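Oxidoreductase (Methanosarcina mazei, PDB 3KA7) binds flavin-adenine dinucleotide and is probably an oxidoreductase of the flavin-containing amine oxidoreductase family. Local coordinates at residues T84-P89 with D148-K153; G100-S105 with P110-Y115; N387-P390 with Y395-G398. All coordinates share one frame; numbering follows the deposited sequence.

Contact 1: residues T84-P89 with D148-K153; sequences TTVRVP and DEWLIK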
loop_
_atom_site.group_PDB
_atom_site.type_symbol
_atom_site.label_atom_id
_atom_site.label_comp_id
_atom_site.label_asym_id
_atom_site.label_seq_id
_atom_site.Cartn_x
_atom_site.Cartn_y
_atom_site.Cartn_z
ATOM N N THR A 84 -5.231 -15.264 -7.092
ATOM C CA THR A 84 -4.784 -14.378 -8.135
ATOM C C THR A 84 -4.390 -15.168 -9.376
ATOM O O THR A 84 -3.879 -16.291 -9.288
ATOM C CB THR A 84 -3.610 -13.532 -7.617
ATOM O OG1 THR A 84 -4.128 -12.476 -6.788
ATOM C CG2 THR A 84 -2.800 -12.949 -8.777
ATOM N N THR A 85 -4.630 -14.573 -10.538
ATOM C CA THR A 85 -4.231 -15.178 -11.792
ATOM C C THR A 85 -3.246 -14.288 -12.532
ATOM O O THR A 85 -3.015 -13.135 -12.141
ATOM C CB THR A 85 -5.448 -15.482 -12.673
ATOM O OG1 THR A 85 -6.153 -14.262 -12.956
ATOM C CG2 THR A 85 -6.391 -16.439 -11.932
ATOM N N VAL A 86 -2.658 -14.841 -13.588
ATOM C CA VAL A 86 -1.599 -14.173 -14.321
ATOM C C VAL A 86 -1.822 -14.372 -15.804
ATOM O O VAL A 86 -1.944 -15.508 -16.278
ATOM C CB VAL A 86 -0.216 -14.754 -13.958
ATOM C CG1 VAL A 86 0.905 -13.892 -14.557
ATOM C CG2 VAL A 86 -0.053 -14.859 -12.438
ATOM N N ARG A 87 -1.828 -13.266 -16.541
ATOM C CA ARG A 87 -2.046 -13.300 -17.982
ATOM C C ARG A 87 -0.722 -13.421 -18.731
ATOM O O ARG A 87 0.185 -12.595 -18.563
ATOM C CB ARG A 87 -2.799 -12.042 -18.420
ATOM C CG ARG A 87 -3.300 -12.094 -19.841
ATOM C CD ARG A 87 -4.635 -11.358 -19.987
ATOM N NE ARG A 87 -5.705 -12.025 -19.252
ATOM C CZ ARG A 87 -6.956 -11.579 -19.179
ATOM N NH1 ARG A 87 -7.299 -10.455 -19.797
ATOM N NH2 ARG A 87 -7.869 -12.262 -18.494
ATOM N N VAL A 88 -0.609 -14.456 -19.561
ATOM C CA VAL A 88 0.638 -14.723 -20.259
ATOM C C VAL A 88 0.375 -14.913 -21.751
ATOM O O VAL A 88 -0.763 -15.138 -22.162
ATOM C CB VAL A 88 1.355 -15.970 -19.684
ATOM C CG1 VAL A 88 1.713 -15.747 -18.222
ATOM C CG2 VAL A 88 0.486 -17.220 -19.844
ATOM N N PRO A 89 1.421 -14.804 -22.568
ATOM C CA PRO A 89 1.198 -15.012 -23.987
ATOM C C PRO A 89 0.817 -16.461 -24.269
ATOM O O PRO A 89 1.146 -17.366 -23.491
ATOM C CB PRO A 89 2.555 -14.669 -24.604
ATOM C CG PRO A 89 3.193 -13.747 -23.613
ATOM C CD PRO A 89 2.776 -14.303 -22.291
ATOM N N ASP A 148 15.549 -18.416 -17.445
ATOM C CA ASP A 148 14.279 -18.128 -18.124
ATOM C C ASP A 148 13.743 -16.728 -17.779
ATOM O O ASP A 148 13.452 -16.422 -16.620
ATOM C CB ASP A 148 13.249 -19.203 -17.764
ATOM C CG ASP A 148 12.006 -19.177 -18.662
ATOM O OD1 ASP A 148 11.647 -18.114 -19.227
ATOM O OD2 ASP A 148 11.368 -20.239 -18.777
ATOM N N GLU A 149 13.607 -15.885 -18.799
ATOM C CA GLU A 149 13.121 -14.525 -18.607
ATOM C C GLU A 149 11.715 -14.450 -17.991
ATOM O O GLU A 149 11.353 -13.415 -17.421
ATOM C CB GLU A 149 13.156 -13.754 -19.932
ATOM C CG GLU A 149 12.696 -12.302 -19.808
ATOM C CD GLU A 149 12.575 -11.589 -21.151
ATOM O OE1 GLU A 149 11.921 -12.137 -22.079
ATOM O OE2 GLU A 149 13.121 -10.468 -21.271
ATOM N N TRP A 150 10.928 -15.520 -18.113
ATOM C CA TRP A 150 9.590 -15.577 -17.503
ATOM C C TRP A 150 9.597 -15.155 -16.037
ATOM O O TRP A 150 8.740 -14.390 -15.593
ATOM C CB TRP A 150 8.984 -16.981 -17.635
ATOM C CG TRP A 150 7.889 -17.339 -16.625
ATOM C CD1 TRP A 150 7.886 -18.407 -15.766
ATOM C CD2 TRP A 150 6.658 -16.636 -16.388
ATOM N NE1 TRP A 150 6.740 -18.407 -15.008
ATOM C CE2 TRP A 150 5.965 -17.336 -15.375
ATOM C CE3 TRP A 150 6.081 -15.479 -16.927
ATOM C CZ2 TRP A 150 4.724 -16.918 -14.889
ATOM C CZ3 TRP A 150 4.843 -15.067 -16.446
ATOM C CH2 TRP A 150 4.178 -15.788 -15.441
ATOM N N LEU A 151 10.560 -15.652 -15.272
ATOM C CA LEU A 151 10.554 -15.327 -13.857
ATOM C C LEU A 151 10.795 -13.835 -13.607
ATOM O O LEU A 151 10.266 -13.292 -12.633
ATOM C CB LEU A 151 11.554 -16.184 -13.070
ATOM C CG LEU A 151 11.251 -17.678 -13.012
ATOM C CD1 LEU A 151 12.249 -18.339 -12.036
ATOM C CD2 LEU A 151 9.802 -17.926 -12.592
ATOM N N ILE A 152 11.580 -13.178 -14.464
ATOM C CA ILE A 152 11.819 -11.729 -14.311
ATOM C C ILE A 152 10.573 -10.925 -14.687
ATOM O O ILE A 152 10.205 -9.979 -13.987
ATOM C CB ILE A 152 13.050 -11.230 -15.102
ATOM C CG1 ILE A 152 14.321 -11.934 -14.596
ATOM C CG2 ILE A 152 13.223 -9.730 -14.928
ATOM C CD1 ILE A 152 14.512 -11.815 -13.095
ATOM N N LYS A 153 9.911 -11.312 -15.776
ATOM C CA LYS A 153 8.646 -10.657 -16.143
ATOM C C LYS A 153 7.620 -10.816 -15.022
ATOM O O LYS A 153 6.924 -9.858 -14.655
ATOM C CB LYS A 153 8.072 -11.252 -17.434
ATOM C CG LYS A 153 9.046 -11.242 -18.581
ATOM C CD LYS A 153 9.436 -9.844 -18.951
ATOM C CE LYS A 153 8.380 -9.198 -19.814
ATOM N NZ LYS A 153 8.855 -7.882 -20.352
#

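Contact 2: residues G100-S105 with P110-Y115; sequences GFKDIS and PSLLSY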
loop_
_atom_site.group_PDB
_atom_site.type_symbol
_atom_site.label_atom_id
_atom_site.label_comp_id
_atom_site.label_asym_id
_atom_site.label_seq_id
_atom_site.Cartn_x
_atom_site.Cartn_y
_atom_site.Cartn_z
ATOM N N GLY A 100 -2.595 -13.327 -28.729
ATOM C CA GLY A 100 -3.474 -14.043 -27.833
ATOM C C GLY A 100 -2.818 -14.268 -26.486
ATOM O O GLY A 100 -1.621 -14.034 -26.323
ATOM N N PHE A 101 -3.610 -14.727 -25.527
ATOM C CA PHE A 101 -3.124 -14.942 -24.181
ATOM C C PHE A 101 -3.865 -16.071 -23.494
ATOM O O PHE A 101 -4.910 -16.544 -23.957
ATOM C CB PHE A 101 -3.262 -13.665 -23.350
ATOM C CG PHE A 101 -4.682 -13.186 -23.196
ATOM C CD1 PHE A 101 -5.536 -13.785 -22.280
ATOM C CD2 PHE A 101 -5.160 -12.128 -23.953
ATOM C CE1 PHE A 101 -6.840 -13.345 -22.131
ATOM C CE2 PHE A 101 -6.471 -11.686 -23.805
ATOM C CZ PHE A 101 -7.304 -12.294 -22.896
ATOM N N LYS A 102 -3.304 -16.509 -22.381
ATOM C CA LYS A 102 -3.961 -17.465 -21.524
ATOM C C LYS A 102 -3.695 -17.038 -20.085
ATOM O O LYS A 102 -2.771 -16.261 -19.822
ATOM C CB LYS A 102 -3.427 -18.872 -21.795
ATOM C CG LYS A 102 -1.947 -19.024 -21.507
ATOM C CD LYS A 102 -1.440 -20.411 -21.919
ATOM C CE LYS A 102 0.081 -20.493 -21.821
ATOM N NZ LYS A 102 0.572 -21.898 -21.964
ATOM N N ASP A 103 -4.512 -17.527 -19.159
ATOM C CA ASP A 103 -4.348 -17.188 -17.744
ATOM C C ASP A 103 -3.953 -18.415 -16.923
ATOM O O ASP A 103 -4.511 -19.502 -17.122
ATOM C CB ASP A 103 -5.651 -16.599 -17.180
ATOM C CG ASP A 103 -5.982 -15.223 -17.741
ATOM O OD1 ASP A 103 -5.108 -14.560 -18.335
ATOM O OD2 ASP A 103 -7.142 -14.784 -17.577
ATOM N N ILE A 104 -2.995 -18.245 -16.010
ATOM C CA ILE A 104 -2.614 -19.285 -15.050
ATOM C C ILE A 104 -2.821 -18.788 -13.617
ATOM O O ILE A 104 -2.813 -17.590 -13.369
ATOM C CB ILE A 104 -1.130 -19.696 -15.219
ATOM C CG1 ILE A 104 -0.214 -18.528 -14.849
ATOM C CG2 ILE A 104 -0.859 -20.135 -16.650
ATOM C CD1 ILE A 104 1.203 -18.929 -14.460
ATOM N N SER A 105 -3.005 -19.709 -12.678
ATOM C CA SER A 105 -3.076 -19.366 -11.263
ATOM C C SER A 105 -1.715 -18.866 -10.753
ATOM O O SER A 105 -0.667 -19.322 -11.208
ATOM C CB SER A 105 -3.530 -20.595 -10.469
ATOM O OG SER A 105 -3.662 -20.284 -9.094
ATOM N N PRO A 110 5.397 -21.627 -11.629
ATOM C CA PRO A 110 6.505 -22.451 -12.125
ATOM C C PRO A 110 6.104 -23.355 -13.288
ATOM O O PRO A 110 6.976 -23.869 -13.993
ATOM C CB PRO A 110 6.902 -23.296 -10.903
ATOM C CG PRO A 110 6.280 -22.576 -9.701
ATOM C CD PRO A 110 5.007 -21.993 -10.259
ATOM N N SER A 111 4.800 -23.542 -13.496
ATOM C CA SER A 111 4.318 -24.447 -14.546
ATOM C C SER A 111 4.770 -24.056 -15.951
ATOM O O SER A 111 4.749 -24.894 -16.865
ATOM C CB SER A 111 2.796 -24.541 -14.521
ATOM O OG SER A 111 2.229 -23.318 -14.960
ATOM N N LEU A 112 5.195 -22.805 -16.126
ATOM C CA LEU A 112 5.588 -22.304 -17.440
ATOM C C LEU A 112 7.075 -22.494 -17.695
ATOM O O LEU A 112 7.580 -22.183 -18.775
ATOM C CB LEU A 112 5.218 -20.827 -17.598
ATOM C CG LEU A 112 3.726 -20.494 -17.514
ATOM C CD1 LEU A 112 3.511 -19.034 -17.873
ATOM C CD2 LEU A 112 2.906 -21.398 -18.435
ATOM N N LEU A 113 7.769 -23.017 -16.692
ATOM C CA LEU A 113 9.204 -23.275 -16.793
ATOM C C LEU A 113 9.462 -24.684 -17.328
ATOM O O LEU A 113 8.574 -25.530 -17.301
ATOM C CB LEU A 113 9.835 -23.160 -15.406
ATOM C CG LEU A 113 9.827 -21.796 -14.709
ATOM C CD1 LEU A 113 10.248 -21.962 -13.243
ATOM C CD2 LEU A 113 10.761 -20.858 -15.412
ATOM N N SER A 114 10.683 -24.925 -17.798
ATOM C CA SER A 114 11.137 -26.284 -18.115
ATOM C C SER A 114 11.019 -27.181 -16.882
ATOM O O SER A 114 10.940 -26.691 -15.752
ATOM C CB SER A 114 12.588 -26.241 -18.560
ATOM O OG SER A 114 13.408 -25.875 -17.463
ATOM N N TYR A 115 11.014 -28.495 -17.082
ATOM C CA TYR A 115 10.944 -29.410 -15.948
ATOM C C TYR A 115 12.095 -29.155 -14.977
ATOM O O TYR A 115 11.899 -29.087 -13.763
ATOM C CB TYR A 115 11.013 -30.860 -16.423
ATOM C CG TYR A 115 10.712 -31.836 -15.323
ATOM C CD1 TYR A 115 9.401 -32.129 -14.987
ATOM C CD2 TYR A 115 11.733 -32.459 -14.616
ATOM C CE1 TYR A 115 9.105 -33.025 -13.992
ATOM C CE2 TYR A 115 11.443 -33.358 -13.602
ATOM C CZ TYR A 115 10.126 -33.627 -13.299
ATOM O OH TYR A 115 9.803 -34.523 -12.303
#

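Contact 3: residues N387-P390 with Y395-G398; sequences NETP and YVVG. With FAD (flavin-adenine dinucleotide), chain B.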
loop_
_atom_site.group_PDB
_atom_site.type_symbol
_atom_site.label_atom_id
_atom_site.label_comp_id
_atom_site.label_asym_id
_atom_site.label_seq_id
_atom_site.Cartn_x
_atom_site.Cartn_y
_atom_site.Cartn_z
ATOM N N ASN A 387 10.031 4.079 13.600
ATOM C CA ASN A 387 8.964 5.030 13.896
ATOM C C ASN A 387 9.378 6.100 14.886
ATOM O O ASN A 387 8.569 6.950 15.235
ATOM C CB ASN A 387 7.748 4.318 14.491
ATOM C CG ASN A 387 7.300 3.171 13.667
ATOM O OD1 ASN A 387 6.618 3.359 12.649
ATOM N ND2 ASN A 387 7.667 1.949 14.093
ATOM N N GLU A 388 10.626 6.060 15.352
ATOM C CA GLU A 388 11.065 7.035 16.350
ATOM C C GLU A 388 11.660 8.287 15.725
ATOM O O GLU A 388 12.031 8.289 14.557
ATOM C CB GLU A 388 12.072 6.400 17.311
ATOM C CG GLU A 388 11.468 5.208 18.046
ATOM C CD GLU A 388 12.327 4.675 19.175
ATOM O OE1 GLU A 388 13.503 5.072 19.300
ATOM O OE2 GLU A 388 11.810 3.840 19.942
ATOM N N THR A 389 11.759 9.340 16.533
ATOM C CA THR A 389 12.326 10.609 16.100
ATOM C C THR A 389 13.306 11.045 17.177
ATOM O O THR A 389 13.463 10.350 18.191
ATOM C CB THR A 389 11.240 11.693 15.918
ATOM O OG1 THR A 389 10.730 12.107 17.200
ATOM C CG2 THR A 389 10.076 11.159 15.066
ATOM N N PRO A 390 13.973 12.185 16.969
ATOM C CA PRO A 390 14.910 12.697 17.970
ATOM C C PRO A 390 14.233 13.125 19.271
ATOM O O PRO A 390 14.924 13.407 20.260
ATOM C CB PRO A 390 15.525 13.922 17.272
ATOM C CG PRO A 390 15.415 13.608 15.819
ATOM C CD PRO A 390 14.097 12.897 15.685
ATOM N N TYR A 395 6.211 10.012 17.747
ATOM C CA TYR A 395 6.366 8.856 16.858
ATOM C C TYR A 395 5.740 9.104 15.484
ATOM O O TYR A 395 4.811 9.896 15.349
ATOM C CB TYR A 395 5.720 7.617 17.479
ATOM C CG TYR A 395 6.383 7.173 18.777
ATOM C CD1 TYR A 395 7.430 6.261 18.762
ATOM C CD2 TYR A 395 5.965 7.676 20.002
ATOM C CE1 TYR A 395 8.049 5.851 19.946
ATOM C CE2 TYR A 395 6.578 7.281 21.191
ATOM C CZ TYR A 395 7.616 6.361 21.151
ATOM O OH TYR A 395 8.237 5.954 22.323
ATOM N N VAL A 396 6.257 8.412 14.478
ATOM C CA VAL A 396 5.727 8.508 13.114
ATOM C C VAL A 396 5.131 7.173 12.694
ATOM O O VAL A 396 5.774 6.122 12.824
ATOM C CB VAL A 396 6.832 8.900 12.110
ATOM C CG1 VAL A 396 6.287 8.850 10.660
ATOM C CG2 VAL A 396 7.389 10.261 12.465
ATOM N N VAL A 397 3.897 7.216 12.198
ATOM C CA VAL A 397 3.250 6.027 11.663
ATOM C C VAL A 397 2.758 6.288 10.245
ATOM O O VAL A 397 2.711 7.436 9.793
ATOM C CB VAL A 397 2.061 5.598 12.525
ATOM C CG1 VAL A 397 2.544 5.292 13.955
ATOM C CG2 VAL A 397 0.990 6.695 12.549
ATOM N N GLY A 398 2.383 5.222 9.546
ATOM C CA GLY A 398 1.942 5.371 8.157
ATOM C C GLY A 398 2.908 4.689 7.211
ATOM O O GLY A 398 3.834 4.002 7.653
HETATM P PA FAD B . -1.980 8.866 4.633
HETATM O O1A FAD B . -0.707 9.405 4.034
HETATM O O2A FAD B . -2.953 8.216 3.679
HETATM O O5B FAD B . -2.735 10.049 5.413
HETATM C C5B FAD B . -1.996 11.166 5.891
HETATM C C4B FAD B . -3.068 12.171 6.323
HETATM O O4B FAD B . -2.491 13.314 6.921
HETATM C C3B FAD B . -3.885 12.647 5.119
HETATM O O3B FAD B . -5.270 12.428 5.344
HETATM C C2B FAD B . -3.560 14.139 5.026
HETATM O O2B FAD B . -4.642 14.916 4.550
HETATM C C1B FAD B . -3.173 14.478 6.461
HETATM N N9A FAD B . -2.250 15.611 6.607
HETATM C C8A FAD B . -1.129 15.931 5.870
HETATM N N7A FAD B . -0.560 17.040 6.425
HETATM C C5A FAD B . -1.315 17.407 7.496
HETATM C C6A FAD B . -1.223 18.455 8.399
HETATM N N6A FAD B . -0.170 19.266 8.377
HETATM N N1A FAD B . -2.168 18.564 9.399
HETATM C C2A FAD B . -3.204 17.659 9.505
HETATM N N3A FAD B . -3.300 16.620 8.603
HETATM C C4A FAD B . -2.368 16.516 7.620
HETATM N N1 FAD B . -2.425 -0.290 0.063
HETATM C C2 FAD B . -2.991 -1.538 0.261
HETATM O O2 FAD B . -2.850 -2.112 1.349
HETATM N N3 FAD B . -3.686 -2.140 -0.776
HETATM C C4 FAD B . -3.817 -1.509 -2.002
HETATM O O4 FAD B . -4.434 -2.038 -2.927
HETATM C C4X FAD B . -3.246 -0.261 -2.203
HETATM N N5 FAD B . -3.357 0.368 -3.435
HETATM C C5X FAD B . -2.793 1.620 -3.613
HETATM C C6 FAD B . -2.911 2.273 -4.840
HETATM C C7 FAD B . -2.364 3.538 -5.017
HETATM C C7M FAD B . -2.504 4.218 -6.356
HETATM C C8 FAD B . -1.695 4.140 -3.960
HETATM C C8M FAD B . -1.083 5.502 -4.112
HETATM C C9 FAD B . -1.565 3.488 -2.736
HETATM C C9A FAD B . -2.122 2.226 -2.558
HETATM N N10 FAD B . -1.995 1.574 -1.338
HETATM C C10 FAD B . -2.558 0.341 -1.156
HETATM C "C1'" FAD B . -1.198 2.161 -0.220
HETATM C "C2'" FAD B . -2.158 2.817 0.780
HETATM O "O2'" FAD B . -3.115 3.601 0.074
HETATM C "C3'" FAD B . -1.354 3.686 1.742
HETATM O "O3'" FAD B . -0.224 2.953 2.201
HETATM C "C4'" FAD B . -2.112 4.180 2.971
HETATM O "O4'" FAD B . -3.367 4.737 2.635
HETATM C "C5'" FAD B . -1.259 5.276 3.600
HETATM O "O5'" FAD B . -1.781 5.530 4.880
HETATM P P FAD B . -0.977 6.437 5.906
HETATM O O1P FAD B . -1.195 5.903 7.300
HETATM O O2P FAD B . 0.475 6.607 5.506
HETATM O O3P FAD B . -1.675 7.887 5.876
HETATM O O HOH W 1 10.498 4.533 22.236
#

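Contact 1: residues T84-P89 with D148-K153
The indole of Trp150 meets the branched side chains of Val86 and Val88, and this carries the whole contact, a small buried one of 91 Å². The second segment opens at Asp148, the N-cap of helix 149-163. Its OD1 takes the amide hydrogen of Trp150 N at 2.9 Å in a fairly straight bond (163°), with the N-H coming from above the carboxylate plane rather than in it. That bond satisfies an amide of the first helical turn and fixes the start of the helix from which the indole projects. At Trp150, CG lies anti to the backbone N (chi1 157°), and this sends the six-membered ring out to the strand. CH2 comes within 3.9 Å of Val86 CG1, which sits at the ring edge, near its plane. Val88 CG1 approaches obliquely, 3.7 Å from CZ3 of Trp150, the two side chains crossing at about a right angle. The polar end of the indole is used elsewhere: NE1 donates to Phe109 O. Beyond the tryptophan, Leu151 and Ile152 turn to helix 138-145. Phe154, Tyr303 and Ile104 of strand 101-105 also meet the indole, and strand 85-89 lies between strands 101-105 and 298-300, so Trp150 joins helix 149-163 to the edge of the mixed sheet.

Contact 2: residues G100-S105 with P110-Y115
Ile104 and Leu112 reach toward each other and meet tip to tip, CD1 of the isoleucine 4.1 Å from CD1 of the leucine. Both are directed across the gap from their backbones. On the strand side, Ile104 holds CG1 between the backbone N and the carbonyl carbon (chi1 66°), and CD1 continues extended beyond CG1 (chi2 158°), which carries it outward to its partner. Leu112 instead places CG anti to its carbonyl carbon (chi1 -62°), with the two methyls at the far end. Its second methyl, CD2, lies 4.3 Å from Lys102 NZ, at the end of a lysine chain that is stretched out from CG onward. Lys102 and Ile104 leave the same side of strand 101-105, so the leucine is approached by a charged arm and an apolar branch from one strand. Leu112 ends the 3-10 segment 110-112, where Leu113 N bonds back to Pro110 O at 2.9 Å. Ser111 OG binds Asp108 O just before this turn, and Ser114 OG caps Asp117 N at the start of helix 115-127. The arrangement is thus a short strand-to-turn connection whose two ends fold back on each other at the protein surface. Leu112 also rests on Val88 and Trp150, which extends the apolar patch inward. No hydrogen bond crosses between the segments; most of the 145 Å² buried here comes from Ile104 and Leu112, with the ammonium group lying at the outer margin, where water can probably reach it.

Contact 3: residues N387-P390 with Y395-G398
The phenol ring of Tyr395 is approached obliquely by Glu388 CG, 4.0 Å from CE1 of the tyrosine, and has a water oxygen at its edge, in plane. This tyrosine belongs to strand 394-396, the outermost strand of a parallel five-stranded sheet of Rossmann type, and its ring also touches Leu243 and Ile245 of the adjoining strand and Val419 of helix 408-421. Tyr395 and Glu388 lie side by side and point the same way; Tyr395 holds CG anti to its carbonyl carbon (chi1 -64°), as Glu388 does. Their flat ends are turned well apart, with carboxylate and ring planes at 73°, and the water spans them: it donates to Glu388 OE2 at 2.7 Å and is hydrogen-bonded to Tyr395 OH at 2.7 Å. The same carboxylate oxygen pairs with Lys422, so the tyrosine is linked through water to a charged pair near the end of the modelled chain. The backbones are tied by one firm bond. Val396 N donates to Asn387 O at 2.8 Å and 168°, and Tyr395 CA makes a CA-H...O contact with the same oxygen at 3.3 Å. Further along, Thr389 CG2 packs on Val396 CG2 at 3.8 Å, the side chains crossing at about a right angle. Thr389 OG1 is bonded to Leu394 O and Phe391 N, which ties the connecting turn together. On its other flank the strand bonds to strand 243-246, and Val397 packs against Ile245 there and Val416 of helix 408-421. Where the segment leaves the sheet it reaches the cofactor: Gly398 CA lies 3.3 Å from O2P of the FAD pyrophosphate.

Overall arrangement
Contacts 1 and 2 form one neighbourhood, their centres about 7 Å apart, because strands 85-89 and 101-105 are antiparallel neighbours at the edge of the mixed sheet. A backbone bond probably joins Val86 N to Ile104 O at 2.8 Å, and a salt bridge joins Arg87 NE to Asp103 OD1, also at 2.8 Å. Contact 3 stands on the opposite side of the chain's centre, about 38 Å from contact 1 and 43 Å from contact 2 between centres, and about 23 and 30 Å between nearest atoms. It belongs to the FAD-binding sheet and touches the cofactor pocket, whereas the other two lie away from the annotated sites.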